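Local coordinates for tumor necrosis factor-inducible gene 6 protein (Homo sapiens, PDB 2PF5), which binds hyaluronan and other matrix components through its Link module and, as the full-length protein, transfers heavy chains from inter-alpha-inhibitor to hyaluronan, at residues G1-R5 with F44-A48; G10-Y16 with R84-A90. All coordinates share one frame; numbering follows the deposited sequence.

Contact 1. Residues G1-R5 with F44-A48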
loop_
_atom_site.group_PDB
_atom_site.type_symbol
_atom_site.label_atom_id
_atom_site.label_comp_id
_atom_site.label_asym_id
_atom_site.label_seq_id
_atom_site.Cartn_x
_atom_site.Cartn_y
_atom_site.Cartn_z
ATOM N N GLY A 1 1.846 8.607 -9.955
ATOM C CA GLY A 1 2.005 7.133 -10.049
ATOM C C GLY A 1 1.722 6.601 -8.644
ATOM O O GLY A 1 0.976 7.207 -7.870
ATOM N N VAL A 2 2.342 5.487 -8.310
ATOM C CA VAL A 2 2.081 4.808 -7.047
ATOM C C VAL A 2 3.276 5.022 -6.118
ATOM O O VAL A 2 4.431 5.052 -6.574
ATOM C CB VAL A 2 1.854 3.297 -7.316
ATOM C CG1 VAL A 2 1.710 2.497 -5.961
ATOM C CG2 VAL A 2 0.621 3.106 -8.224
ATOM N N TYR A 3 3.025 5.171 -4.822
ATOM C CA TYR A 3 4.123 5.318 -3.883
ATOM C C TYR A 3 3.770 4.791 -2.504
ATOM O O TYR A 3 2.596 4.592 -2.199
ATOM C CB TYR A 3 4.599 6.786 -3.802
ATOM C CG TYR A 3 3.561 7.768 -3.291
ATOM C CD1 TYR A 3 3.436 8.031 -1.922
ATOM C CD2 TYR A 3 2.714 8.447 -4.183
ATOM C CE1 TYR A 3 2.488 8.936 -1.457
ATOM C CE2 TYR A 3 1.783 9.360 -3.733
ATOM C CZ TYR A 3 1.684 9.612 -2.364
ATOM O OH TYR A 3 0.762 10.522 -1.888
ATOM N N HIS A 4 4.802 4.594 -1.688
ATOM C CA HIS A 4 4.649 4.010 -0.345
ATOM C C HIS A 4 4.707 5.127 0.691
ATOM O O HIS A 4 5.558 6.035 0.590
ATOM C CB HIS A 4 5.766 3.004 -0.124
ATOM C CG HIS A 4 5.955 2.569 1.300
ATOM N ND1 HIS A 4 6.998 3.025 2.074
ATOM C CD2 HIS A 4 5.280 1.674 2.065
ATOM C CE1 HIS A 4 6.937 2.462 3.273
ATOM N NE2 HIS A 4 5.908 1.632 3.288
ATOM N N ARG A 5 3.862 5.036 1.716
ATOM C CA ARG A 5 3.897 6.019 2.805
ATOM C C ARG A 5 3.771 5.317 4.165
ATOM O O ARG A 5 2.988 4.373 4.317
ATOM C CB ARG A 5 2.788 7.078 2.642
ATOM C CG ARG A 5 3.004 8.165 1.566
ATOM C CD ARG A 5 3.899 9.353 2.030
ATOM N NE ARG A 5 4.139 10.359 0.985
ATOM C CZ ARG A 5 5.029 10.275 -0.010
ATOM N NH1 ARG A 5 5.823 9.208 -0.175
ATOM N NH2 ARG A 5 5.107 11.269 -0.876
ATOM N N PHE A 44 8.820 -0.727 -9.391
ATOM C CA PHE A 44 8.441 -0.304 -8.044
ATOM C C PHE A 44 8.550 -1.485 -7.080
ATOM O O PHE A 44 7.816 -2.464 -7.212
ATOM C CB PHE A 44 7.009 0.217 -8.031
ATOM C CG PHE A 44 6.572 0.812 -6.709
ATOM C CD1 PHE A 44 7.257 1.887 -6.134
ATOM C CD2 PHE A 44 5.433 0.335 -6.082
ATOM C CE1 PHE A 44 6.808 2.439 -4.898
ATOM C CE2 PHE A 44 4.971 0.891 -4.875
ATOM C CZ PHE A 44 5.661 1.922 -4.282
ATOM N N HIS A 45 9.472 -1.373 -6.125
ATOM C CA HIS A 45 9.823 -2.438 -5.168
ATOM C C HIS A 45 9.859 -1.799 -3.773
ATOM O O HIS A 45 10.613 -0.839 -3.576
ATOM C CB HIS A 45 11.219 -2.979 -5.559
ATOM C CG HIS A 45 11.746 -4.081 -4.684
ATOM N ND1 HIS A 45 11.858 -5.385 -5.118
ATOM C CD2 HIS A 45 12.231 -4.065 -3.418
ATOM C CE1 HIS A 45 12.368 -6.127 -4.152
ATOM N NE2 HIS A 45 12.596 -5.351 -3.108
ATOM N N VAL A 46 9.072 -2.311 -2.824
ATOM C CA VAL A 46 9.151 -1.857 -1.428
ATOM C C VAL A 46 8.901 -3.082 -0.534
ATOM O O VAL A 46 7.897 -3.758 -0.699
ATOM C CB VAL A 46 8.087 -0.776 -1.072
ATOM C CG1 VAL A 46 8.318 -0.274 0.346
ATOM C CG2 VAL A 46 8.100 0.407 -2.051
ATOM N N CYS A 47 9.817 -3.361 0.387
ATOM C CA CYS A 47 9.615 -4.503 1.281
ATOM C C CYS A 47 8.876 -4.051 2.552
ATOM O O CYS A 47 9.446 -4.027 3.634
ATOM C CB CYS A 47 10.926 -5.234 1.591
ATOM S SG CYS A 47 10.606 -6.884 2.325
ATOM N N ALA A 48 7.614 -3.675 2.385
ATOM C CA ALA A 48 6.783 -3.183 3.490
ATOM C C ALA A 48 5.321 -3.344 3.142
ATOM O O ALA A 48 4.822 -2.746 2.169
ATOM C CB ALA A 48 7.107 -1.699 3.810
#
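H4 reaches from the edge strand 2-5 to V46 and A48 in the loop 44-48, and its side chain meets something at nearly every atom. CB lies 4.0 Å from V46 CG2 and also near CZ of F44. With CG anti to the backbone N (chi1 166°), the imidazole is carried out toward the loop, and V46 CG1 settles over the centre of one ring face. This is a CH-pi contact: CG1 stands 3.9 Å from the ring centroid and only 13° off the ring normal. Farther out, H4 NE2 passes 3.6 Å from A48 CB, a methyl that approaches obliquely, while the polar need of NE2 is met by a hydrogen bond to the carboxylate of D89. The ring of Y91 meets the same imidazole with its plane turned by about 45°.

Within the Link module, a small alpha/beta domain of the C-type lectin clan, the contact joins the first strand to the loop between helix 33-41 and strand 50-51. No hydrogen bond crosses between the two segments, so the join is one of packing. F44 supplies its other half. Its ring points at the strand backbone, with CZ 3.7 Å from Y3 CA and the backbone N of H4 at the ring edge. V2 O sits over one face, offset toward the rim. CG1 of V2 touches F44 CE2 at 3.8 Å, the two side chains crossing at about a right angle. Both V2 and F44 also rest on L36 and A39 of helix 33-41.

Contact 2. Residues G10-Y16 with R84-A90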
loop_
_atom_site.group_PDB
_atom_site.type_symbol
_atom_site.label_atom_id
_atom_site.label_comp_id
_atom_site.label_asym_id
_atom_site.label_seq_id
_atom_site.Cartn_x
_atom_site.Cartn_y
_atom_site.Cartn_z
ATOM N N GLY A 10 6.137 6.074 12.390
ATOM C CA GLY A 10 7.021 5.023 11.881
ATOM C C GLY A 10 6.306 3.902 11.153
ATOM O O GLY A 10 5.150 4.042 10.771
ATOM N N LYS A 11 7.012 2.778 10.997
ATOM C CA LYS A 11 6.588 1.644 10.186
ATOM C C LYS A 11 5.406 0.901 10.839
ATOM O O LYS A 11 5.408 0.693 12.064
ATOM C CB LYS A 11 7.778 0.682 10.009
ATOM C CG LYS A 11 7.457 -0.522 9.106
ATOM C CD LYS A 11 8.689 -1.425 8.920
ATOM C CE LYS A 11 8.456 -2.397 7.761
ATOM N NZ LYS A 11 9.711 -3.165 7.490
ATOM N N TYR A 12 4.433 0.535 10.014
ATOM C CA TYR A 12 3.240 -0.252 10.391
ATOM C C TYR A 12 2.463 0.400 11.539
ATOM O O TYR A 12 2.315 -0.174 12.633
ATOM C CB TYR A 12 3.601 -1.724 10.714
ATOM C CG TYR A 12 4.200 -2.540 9.562
ATOM C CD1 TYR A 12 4.119 -2.115 8.221
ATOM C CD2 TYR A 12 4.806 -3.755 9.816
ATOM C CE1 TYR A 12 4.679 -2.882 7.189
ATOM C CE2 TYR A 12 5.353 -4.525 8.805
ATOM C CZ TYR A 12 5.273 -4.101 7.494
ATOM O OH TYR A 12 5.833 -4.907 6.525
ATOM N N LYS A 13 1.992 1.616 11.297
ATOM C CA LYS A 13 1.268 2.360 12.306
ATOM C C LYS A 13 -0.021 3.004 11.751
ATOM O O LYS A 13 -0.637 3.832 12.422
ATOM C CB LYS A 13 2.222 3.380 12.956
ATOM C CG LYS A 13 2.943 2.794 14.180
ATOM C CD LYS A 13 4.317 3.357 14.354
ATOM C CE LYS A 13 5.051 2.666 15.507
ATOM N NZ LYS A 13 4.415 2.869 16.850
ATOM N N LEU A 14 -0.443 2.610 10.545
ATOM C CA LEU A 14 -1.689 3.128 9.974
ATOM C C LEU A 14 -2.784 2.073 9.933
ATOM O O LEU A 14 -2.581 0.986 9.405
ATOM C CB LEU A 14 -1.500 3.682 8.539
ATOM C CG LEU A 14 -0.489 4.830 8.389
ATOM C CD1 LEU A 14 -0.110 4.927 6.899
ATOM C CD2 LEU A 14 -1.059 6.114 8.870
ATOM N N THR A 15 -3.962 2.412 10.472
ATOM C CA THR A 15 -5.152 1.583 10.263
ATOM C C THR A 15 -5.588 1.798 8.824
ATOM O O THR A 15 -5.074 2.713 8.142
ATOM C CB THR A 15 -6.314 1.979 11.196
ATOM O OG1 THR A 15 -6.707 3.321 10.883
ATOM C CG2 THR A 15 -5.899 1.884 12.703
ATOM N N TYR A 16 -6.540 0.991 8.357
ATOM C CA TYR A 16 -7.064 1.146 7.011
ATOM C C TYR A 16 -7.609 2.560 6.796
ATOM O O TYR A 16 -7.295 3.208 5.807
ATOM C CB TYR A 16 -8.171 0.122 6.717
ATOM C CG TYR A 16 -8.787 0.300 5.340
ATOM C CD1 TYR A 16 -7.987 0.210 4.193
ATOM C CD2 TYR A 16 -10.156 0.561 5.181
ATOM C CE1 TYR A 16 -8.523 0.388 2.923
ATOM C CE2 TYR A 16 -10.719 0.715 3.882
ATOM C CZ TYR A 16 -9.880 0.643 2.771
ATOM O OH TYR A 16 -10.360 0.762 1.483
ATOM N N ARG A 84 -9.877 -4.138 10.160
ATOM C CA ARG A 84 -9.380 -2.859 9.576
ATOM C C ARG A 84 -8.646 -1.966 10.563
ATOM O O ARG A 84 -8.176 -0.888 10.190
ATOM C CB ARG A 84 -10.499 -2.086 8.852
ATOM C CG ARG A 84 -11.177 -2.894 7.716
ATOM C CD ARG A 84 -10.277 -3.330 6.598
ATOM N NE ARG A 84 -11.004 -4.206 5.665
ATOM C CZ ARG A 84 -11.912 -3.801 4.772
ATOM N NH1 ARG A 84 -12.217 -2.505 4.630
ATOM N NH2 ARG A 84 -12.534 -4.703 4.018
ATOM N N SER A 85 -8.508 -2.414 11.802
ATOM C CA SER A 85 -7.697 -1.682 12.782
ATOM C C SER A 85 -6.280 -2.262 12.861
ATOM O O SER A 85 -5.463 -1.823 13.668
ATOM C CB SER A 85 -8.377 -1.607 14.165
ATOM O OG SER A 85 -8.300 -2.834 14.872
ATOM N N GLU A 86 -5.977 -3.244 12.001
ATOM C CA GLU A 86 -4.588 -3.683 11.900
ATOM C C GLU A 86 -3.758 -2.479 11.453
ATOM O O GLU A 86 -4.278 -1.594 10.728
ATOM C CB GLU A 86 -4.438 -4.822 10.888
ATOM C CG GLU A 86 -4.971 -6.183 11.410
ATOM C CD GLU A 86 -4.823 -7.289 10.369
ATOM O OE1 GLU A 86 -4.284 -7.000 9.258
ATOM O OE2 GLU A 86 -5.260 -8.431 10.640
ATOM N N ARG A 87 -2.490 -2.432 11.847
ATOM C CA ARG A 87 -1.620 -1.278 11.502
ATOM C C ARG A 87 -0.513 -1.687 10.511
ATOM O O ARG A 87 0.296 -2.573 10.775
ATOM C CB ARG A 87 -1.030 -0.621 12.763
ATOM C CG ARG A 87 -2.102 -0.075 13.708
ATOM C CD ARG A 87 -1.486 0.269 15.033
ATOM N NE ARG A 87 -1.168 1.686 15.030
ATOM C CZ ARG A 87 -0.404 2.310 15.923
ATOM N NH1 ARG A 87 -0.227 3.615 15.797
ATOM N NH2 ARG A 87 0.195 1.650 16.914
ATOM N N TRP A 88 -0.518 -1.034 9.352
ATOM C CA TRP A 88 0.394 -1.363 8.267
ATOM C C TRP A 88 0.865 -0.028 7.681
ATOM O O TRP A 88 0.601 1.031 8.236
ATOM C CB TRP A 88 -0.335 -2.178 7.194
ATOM C CG TRP A 88 -0.828 -3.583 7.657
ATOM C CD1 TRP A 88 -2.126 -3.973 7.890
ATOM C CD2 TRP A 88 -0.011 -4.730 7.931
ATOM N NE1 TRP A 88 -2.171 -5.311 8.258
ATOM C CE2 TRP A 88 -0.887 -5.796 8.299
ATOM C CE3 TRP A 88 1.371 -4.974 7.885
ATOM C CZ2 TRP A 88 -0.416 -7.081 8.605
ATOM C CZ3 TRP A 88 1.846 -6.246 8.211
ATOM C CH2 TRP A 88 0.949 -7.293 8.558
ATOM N N ASP A 89 1.521 -0.068 6.522
ATOM C CA ASP A 89 1.814 1.176 5.840
ATOM C C ASP A 89 0.678 1.467 4.848
ATOM O O ASP A 89 -0.432 0.921 4.975
ATOM C CB ASP A 89 3.210 1.084 5.185
ATOM C CG ASP A 89 4.339 1.098 6.205
ATOM O OD1 ASP A 89 4.149 1.540 7.376
ATOM O OD2 ASP A 89 5.450 0.670 5.828
ATOM N N ALA A 90 0.946 2.302 3.841
ATOM C CA ALA A 90 -0.056 2.655 2.843
ATOM C C ALA A 90 0.596 2.682 1.457
ATOM O O ALA A 90 1.734 3.111 1.321
ATOM C CB ALA A 90 -0.661 4.024 3.154
HETATM O O HOH W 1 3.171 3.259 9.003
HETATM O O HOH W 2 -3.241 3.826 14.398
#
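OD1 of D89 receives the backbone N-H of Y12 at 2.8 Å, in a nearly straight bond (163°) that arrives from above the carboxylate plane. A water, 2.6 Å from D89 OD1, also lies within hydrogen-bonding distance of G10 O and accepts from the backbone N of K13. The carboxylate thus gathers the turn through G10-K13. Beside it, Y12 CG lies next to the backbone N and anti to the carbonyl carbon (chi1 -62°), which brings the ring alongside W88. CE of K11 lies over one face, and the six-membered ring of W88 presents its edge to the other, with centroids 5.0 Å apart and planes at 73°. W88 NE1 donates in its ring plane to E86 OE1 (2.9 Å), which helps fix the indole's rotation; the same OE1 forms a salt bridge with R81.

The beta pairing is a single antiparallel bridge, where L14 and W88 form a hydrogen-bonded pair through L14 N to W88 O at 3.0 Å and W88 N to L14 O at 2.9 Å. The R87 guanidinium lies with one face against K13 CG, and its NE and NH1 bond only weakly to K13 O. Farther along, Y16 N donates to R84 O at 3.1 Å. T15 is the N-cap of helix 16-25, so the bridge lies just ahead of that helix and just before strand 89-93; L14 packs on V22 and A90 on A19 of the helix, while W51 of strand 50-51 meets the rings of W88 and Y16.

In the fold
From the N terminus, strand 2-5 opens contact 1, and the chain then turns through 10-16, the first half of contact 2, into helix 16-25. After helix 33-41 it returns at 44-48, closing contact 1 around both helices. Contact 2 closes only at 84-90, after strands 50-51, 56-61 and 74-80, so the two loops cross. They meet at strand 89-93, the antiparallel neighbour of strand 2-5: R5 pairs with A90 through the backbone, and the H4-D89 bond joins the two contacts. Contact 1 thus ties the first strand to the loop beyond helix 33-41, and contact 2 ties the lead-in of helix 16-25 to the loop leading into strand 89-93 and its first residues.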